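PDB 1O7X: citrate synthase from Sulfolobus solfataricus, which is a member of the citrate synthase family, a mostly helical protein modelled here as a two-chain assembly. Local coordinates for residues L18-G23 with I27-G32; Y44-Y49 with K55-K60. All blocks are in the same frame, centred on the assembly; numbering follows the deposited sequence.

Interaction 1 of 2, residues L18-G23 with I27-G32; sequences LTFIDG and ILRYRG
L18 CD2 sits over the centre of one face of the R31 guanidinium, 3.6 Å from R31 CZ, while the polar rim reaches further: R31 NE and NH2 donate to the carbonyls of L50 and M51. On the side of the sheet that carries F20, D22, I27 and R29, I27 CG2 rests on one face of the R29 guanidinium, toward its rim; R29 NE donates to N34 OD1. The F20 ring runs alongside the same group, planes 16° apart, its CE2 3.8 Å from R29 NH1. With CG anti to the backbone N (chi1 168°), F20 is laid next to the extended R29 side chain. D22 and I27 pair at the far end, D22 CB 3.4 Å from I27 CD1. On the reverse side, I21 CG1 meets L28 CD1 at 3.5 Å, and T19 OG1 passes the Y30 ring on its way to D182. Two nearly straight bonds hold the middle, F20 N to R29 O and R29 N to F20 O, both 2.9 Å; D22 and I27 exchange two more bent bonds, and R31 N comes to L18 O from above its carbonyl plane. The result is an antiparallel beta hairpin, with F20 and R29 facing Y363 and Y368 of the second subunit. The opposite face turns inward: L28 lies against helices 35-41 and 266-279, Y30 against helix 35-41. L18, just ahead of the strand, touches helix 330-352.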
loop_
_atom_site.group_PDB
_atom_site.type_symbol
_atom_site.label_atom_id
_atom_site.label_comp_id
_atom_site.label_asym_id
_atom_site.label_seq_id
_atom_site.Cartn_x
_atom_site.Cartn_y
_atom_site.Cartn_z
ATOM N N LEU A 18 19.020 -11.287 -5.041
ATOM C CA LEU A 18 19.424 -9.893 -5.051
ATOM C C LEU A 18 20.408 -9.489 -3.972
ATOM O O LEU A 18 21.367 -8.796 -4.360
ATOM C CB LEU A 18 18.221 -8.953 -4.992
ATOM C CG LEU A 18 17.156 -9.116 -6.067
ATOM C CD1 LEU A 18 15.987 -8.177 -5.768
ATOM C CD2 LEU A 18 17.732 -8.867 -7.460
ATOM N N THR A 19 20.181 -9.637 -2.683
ATOM C CA THR A 19 21.103 -8.964 -1.764
ATOM C C THR A 19 21.564 -9.905 -0.682
ATOM O O THR A 19 20.758 -10.633 -0.109
ATOM C CB THR A 19 20.303 -7.807 -1.139
ATOM O OG1 THR A 19 19.984 -6.849 -2.154
ATOM C CG2 THR A 19 21.031 -7.167 0.023
ATOM N N PHE A 20 22.869 -9.896 -0.451
ATOM C CA PHE A 20 23.436 -10.776 0.576
ATOM C C PHE A 20 24.129 -9.940 1.641
ATOM O O PHE A 20 24.870 -8.998 1.358
ATOM C CB PHE A 20 24.327 -11.827 -0.091
ATOM C CG PHE A 20 25.155 -12.546 0.939
ATOM C CD1 PHE A 20 24.600 -13.547 1.714
ATOM C CD2 PHE A 20 26.473 -12.151 1.150
ATOM C CE1 PHE A 20 25.367 -14.162 2.692
ATOM C CE2 PHE A 20 27.242 -12.774 2.116
ATOM C CZ PHE A 20 26.682 -13.781 2.883
ATOM N N ILE A 21 23.808 -10.220 2.895
ATOM C CA ILE A 21 24.336 -9.489 4.029
ATOM C C ILE A 21 25.004 -10.442 5.006
ATOM O O ILE A 21 24.478 -11.516 5.213
ATOM C CB ILE A 21 23.241 -8.727 4.794
ATOM C CG1 ILE A 21 22.825 -7.489 3.991
ATOM C CG2 ILE A 21 23.727 -8.309 6.169
ATOM C CD1 ILE A 21 21.336 -7.245 3.941
ATOM N N ASP A 22 26.141 -10.025 5.539
ATOM C CA ASP A 22 26.859 -10.812 6.543
ATOM C C ASP A 22 27.006 -9.889 7.752
ATOM O O ASP A 22 27.752 -8.927 7.589
ATOM C CB ASP A 22 28.185 -11.307 6.015
ATOM C CG ASP A 22 28.904 -12.268 6.940
ATOM O OD1 ASP A 22 28.844 -12.109 8.173
ATOM O OD2 ASP A 22 29.537 -13.187 6.376
ATOM N N GLY A 23 26.239 -10.045 8.816
ATOM C CA GLY A 23 26.239 -9.092 9.897
ATOM C C GLY A 23 27.344 -9.157 10.934
ATOM O O GLY A 23 27.408 -8.311 11.841
ATOM N N ILE A 27 29.566 -7.618 5.583
ATOM C CA ILE A 27 29.650 -7.728 4.131
ATOM C C ILE A 27 28.297 -7.476 3.446
ATOM O O ILE A 27 27.334 -8.215 3.643
ATOM C CB ILE A 27 30.117 -9.118 3.652
ATOM C CG1 ILE A 27 31.196 -9.706 4.553
ATOM C CG2 ILE A 27 30.628 -9.082 2.220
ATOM C CD1 ILE A 27 31.248 -11.228 4.479
ATOM N N LEU A 28 28.236 -6.477 2.583
ATOM C CA LEU A 28 27.022 -6.204 1.834
ATOM C C LEU A 28 27.261 -6.422 0.351
ATOM O O LEU A 28 28.053 -5.703 -0.275
ATOM C CB LEU A 28 26.501 -4.782 2.083
ATOM C CG LEU A 28 25.279 -4.371 1.254
ATOM C CD1 LEU A 28 24.050 -5.201 1.598
ATOM C CD2 LEU A 28 24.974 -2.891 1.441
ATOM N N ARG A 29 26.605 -7.402 -0.263
ATOM C CA ARG A 29 26.820 -7.573 -1.707
ATOM C C ARG A 29 25.493 -7.606 -2.450
ATOM O O ARG A 29 24.454 -8.033 -1.948
ATOM C CB ARG A 29 27.603 -8.827 -2.047
ATOM C CG ARG A 29 28.655 -9.360 -1.092
ATOM C CD ARG A 29 29.633 -10.250 -1.843
ATOM N NE ARG A 29 30.877 -10.427 -1.111
ATOM C CZ ARG A 29 31.131 -11.497 -0.364
ATOM N NH1 ARG A 29 30.251 -12.482 -0.244
ATOM N NH2 ARG A 29 32.301 -11.559 0.259
ATOM N N TYR A 30 25.519 -7.175 -3.692
ATOM C CA TYR A 30 24.369 -7.168 -4.574
ATOM C C TYR A 30 24.680 -8.125 -5.726
ATOM O O TYR A 30 25.534 -7.838 -6.551
ATOM C CB TYR A 30 24.077 -5.811 -5.161
ATOM C CG TYR A 30 23.656 -4.677 -4.277
ATOM C CD1 TYR A 30 23.880 -3.374 -4.728
ATOM C CD2 TYR A 30 23.016 -4.835 -3.060
ATOM C CE1 TYR A 30 23.497 -2.271 -3.985
ATOM C CE2 TYR A 30 22.629 -3.747 -2.298
ATOM C CZ TYR A 30 22.878 -2.484 -2.768
ATOM O OH TYR A 30 22.531 -1.384 -2.034
ATOM N N ARG A 31 23.974 -9.244 -5.785
ATOM C CA ARG A 31 24.150 -10.256 -6.806
ATOM C C ARG A 31 25.557 -10.842 -6.766
ATOM O O ARG A 31 26.070 -11.067 -7.855
ATOM C CB ARG A 31 23.957 -9.678 -8.203
ATOM C CG ARG A 31 22.584 -9.162 -8.527
ATOM C CD ARG A 31 21.711 -10.249 -9.101
ATOM N NE ARG A 31 20.651 -9.671 -9.927
ATOM C CZ ARG A 31 19.527 -10.370 -10.136
ATOM N NH1 ARG A 31 19.434 -11.572 -9.576
ATOM N NH2 ARG A 31 18.572 -9.852 -10.891
ATOM N N GLY A 32 26.187 -10.985 -5.614
ATOM C CA GLY A 32 27.557 -11.437 -5.517
ATOM C C GLY A 32 28.624 -10.341 -5.515
ATOM O O GLY A 32 29.731 -10.556 -4.996
#

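Interaction 2 of 2, residues Y44-Y49 with K55-K60; sequences YEETIY and KLPTKK
Both E46 (chi1 -175°) and Y49 (chi1 -166°) carry CG opposite the backbone N, which swings the two side chains, three residues apart on the helix, out to the chain at 55-57. E46 then stays extended beyond CG (chi2 -170°), so its methylene carbons and carboxylate travel along P57 and on to L56. P57 is the piece they share. Its CG lies 3.4 Å from E46 CG, the two side chains crossing at about a right angle, while its CB sits over one face of the Y49 ring in a CH-pi contact, 4.0 Å from the centroid of that ring. The Y49 and P57 side chains run antiparallel past one another. The edge of the ring has a different neighbour: K55 O lies near the ring plane beside Y49 CD2. Further along, the bent K55 side chain crosses the ring obliquely and brings its CE 3.4 Å from Y49 OH, and its NZ has a long, weak ion pair with E61. L56 CD2 comes up to the carboxylate of E46, 3.4 Å from E46 OE2, a methyl-to-carboxylate van der Waals contact. No hydrogen bond joins the two segments; van der Waals packing, including the CH-pi contact, does the work. Y49 itself is buried, touching E61, and its ring stacks with that of Y53; P57 and E46 both lean on L62. T58 takes the N-cap position ahead of helix 59-70: its side chain caps a backbone N past residue 60, and its own N donates to E61 OE1, a pairing consistent with a capping box. This is a helix-loop-helix connection in a mostly helical fold, its proline-bearing linker folded back on helix 44-53 directly before helix 59-70 begins.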
loop_
_atom_site.group_PDB
_atom_site.type_symbol
_atom_site.label_atom_id
_atom_site.label_comp_id
_atom_site.label_asym_id
_atom_site.label_seq_id
_atom_site.Cartn_x
_atom_site.Cartn_y
_atom_site.Cartn_z
ATOM N N TYR A 44 25.120 4.389 -10.689
ATOM C CA TYR A 44 23.777 3.950 -10.335
ATOM C C TYR A 44 23.158 3.201 -11.518
ATOM O O TYR A 44 22.555 2.153 -11.335
ATOM C CB TYR A 44 22.849 5.084 -9.901
ATOM C CG TYR A 44 21.485 4.590 -9.439
ATOM C CD1 TYR A 44 21.358 3.530 -8.556
ATOM C CD2 TYR A 44 20.321 5.182 -9.905
ATOM C CE1 TYR A 44 20.135 3.082 -8.138
ATOM C CE2 TYR A 44 19.080 4.737 -9.495
ATOM C CZ TYR A 44 18.989 3.686 -8.605
ATOM O OH TYR A 44 17.744 3.238 -8.193
ATOM N N GLU A 45 23.349 3.673 -12.732
ATOM C CA GLU A 45 22.867 3.053 -13.949
ATOM C C GLU A 45 23.329 1.606 -14.101
ATOM O O GLU A 45 22.578 0.710 -14.516
ATOM C CB GLU A 45 23.355 3.865 -15.156
ATOM C CG GLU A 45 22.626 5.166 -15.396
ATOM C CD GLU A 45 23.319 6.385 -14.834
ATOM O OE1 GLU A 45 24.169 6.213 -13.938
ATOM O OE2 GLU A 45 23.042 7.521 -15.273
ATOM N N GLU A 46 24.580 1.333 -13.748
ATOM C CA GLU A 46 25.141 0.001 -13.856
ATOM C C GLU A 46 24.480 -0.889 -12.809
ATOM O O GLU A 46 24.215 -2.058 -13.057
ATOM C CB GLU A 46 26.668 0.019 -13.707
ATOM C CG GLU A 46 27.269 -1.378 -13.934
ATOM C CD GLU A 46 28.730 -1.458 -13.554
ATOM O OE1 GLU A 46 29.054 -0.997 -12.448
ATOM O OE2 GLU A 46 29.562 -1.947 -14.342
ATOM N N THR A 47 24.152 -0.311 -11.653
ATOM C CA THR A 47 23.443 -1.021 -10.593
ATOM C C THR A 47 21.998 -1.274 -11.011
ATOM O O THR A 47 21.381 -2.284 -10.627
ATOM C CB THR A 47 23.507 -0.257 -9.262
ATOM O OG1 THR A 47 24.870 0.034 -8.951
ATOM C CG2 THR A 47 22.905 -1.099 -8.149
ATOM N N ILE A 48 21.435 -0.379 -11.821
ATOM C CA ILE A 48 20.077 -0.636 -12.298
ATOM C C ILE A 48 20.155 -1.892 -13.166
ATOM O O ILE A 48 19.568 -2.907 -12.791
ATOM C CB ILE A 48 19.486 0.529 -13.073
ATOM C CG1 ILE A 48 19.288 1.725 -12.141
ATOM C CG2 ILE A 48 18.172 0.111 -13.698
ATOM C CD1 ILE A 48 19.087 3.003 -12.912
ATOM N N TYR A 49 20.984 -1.873 -14.202
ATOM C CA TYR A 49 21.192 -3.009 -15.080
ATOM C C TYR A 49 21.427 -4.333 -14.363
ATOM O O TYR A 49 20.796 -5.331 -14.725
ATOM C CB TYR A 49 22.387 -2.769 -16.059
ATOM C CG TYR A 49 22.334 -3.816 -17.163
ATOM C CD1 TYR A 49 21.717 -3.563 -18.376
ATOM C CD2 TYR A 49 22.890 -5.073 -16.957
ATOM C CE1 TYR A 49 21.663 -4.532 -19.359
ATOM C CE2 TYR A 49 22.839 -6.054 -17.931
ATOM C CZ TYR A 49 22.222 -5.764 -19.129
ATOM O OH TYR A 49 22.165 -6.748 -20.086
ATOM N N LYS A 55 23.249 -9.294 -14.291
ATOM C CA LYS A 55 24.685 -9.309 -14.564
ATOM C C LYS A 55 25.197 -7.919 -14.941
ATOM O O LYS A 55 24.411 -7.002 -15.170
ATOM C CB LYS A 55 25.019 -10.293 -15.690
ATOM C CG LYS A 55 25.107 -9.672 -17.082
ATOM C CD LYS A 55 23.972 -10.134 -17.980
ATOM C CE LYS A 55 24.069 -9.455 -19.344
ATOM N NZ LYS A 55 23.576 -10.360 -20.429
ATOM N N LEU A 56 26.515 -7.801 -15.045
ATOM C CA LEU A 56 27.121 -6.524 -15.415
ATOM C C LEU A 56 26.946 -6.214 -16.898
ATOM O O LEU A 56 27.048 -7.057 -17.789
ATOM C CB LEU A 56 28.591 -6.457 -15.006
ATOM C CG LEU A 56 28.768 -6.361 -13.480
ATOM C CD1 LEU A 56 30.105 -6.942 -13.070
ATOM C CD2 LEU A 56 28.581 -4.915 -13.039
ATOM N N PRO A 57 26.634 -4.949 -17.159
ATOM C CA PRO A 57 26.419 -4.479 -18.502
ATOM C C PRO A 57 27.669 -4.442 -19.359
ATOM O O PRO A 57 28.678 -3.820 -19.011
ATOM C CB PRO A 57 25.881 -3.063 -18.280
ATOM C CG PRO A 57 26.403 -2.622 -16.961
ATOM C CD PRO A 57 26.495 -3.875 -16.141
ATOM N N THR A 58 27.582 -4.992 -20.567
ATOM C CA THR A 58 28.674 -4.758 -21.531
ATOM C C THR A 58 28.577 -3.261 -21.827
ATOM O O THR A 58 27.463 -2.732 -21.815
ATOM C CB THR A 58 28.520 -5.499 -22.858
ATOM O OG1 THR A 58 27.429 -4.872 -23.545
ATOM C CG2 THR A 58 28.205 -6.971 -22.698
ATOM N N LYS A 59 29.637 -2.586 -22.200
ATOM C CA LYS A 59 29.582 -1.172 -22.514
ATOM C C LYS A 59 28.400 -0.672 -23.322
ATOM O O LYS A 59 27.993 0.473 -23.034
ATOM C CB LYS A 59 30.900 -0.798 -23.226
ATOM C CG LYS A 59 31.691 0.289 -22.502
ATOM C CD LYS A 59 32.115 1.367 -23.488
ATOM C CE LYS A 59 31.146 2.546 -23.433
ATOM N NZ LYS A 59 31.868 3.824 -23.740
ATOM N N LYS A 60 27.841 -1.365 -24.308
ATOM C CA LYS A 60 26.721 -0.807 -25.070
ATOM C C LYS A 60 25.372 -1.118 -24.434
ATOM O O LYS A 60 24.383 -0.416 -24.635
ATOM C CB LYS A 60 26.725 -1.255 -26.523
ATOM C CG LYS A 60 26.002 -2.523 -26.909
ATOM C CD LYS A 60 26.509 -3.727 -26.131
ATOM C CE LYS A 60 26.244 -5.047 -26.836
ATOM N NZ LYS A 60 27.008 -5.107 -28.122
#

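Overall arrangement
From the N terminus, the chain first makes interaction 1, where strand 27-30 returns along strand 19-22 after four intervening residues and closes a hairpin. Strand 33-34 and helix 35-41 follow, and then interaction 2 closes a second short loop, the linker at 55-58 returning to helix 44-53. The contacts come in series, neither nested nor crossed, with centres about 18 Å apart. They still meet: Y30 CD1 packs 4.2 Å from T47 CG2, and R31 bonds to carbonyls of helix 44-53. Interaction 1 thus ties the small sheet to the helical body and the second subunit, while interaction 2 joins two successive helices at the surface.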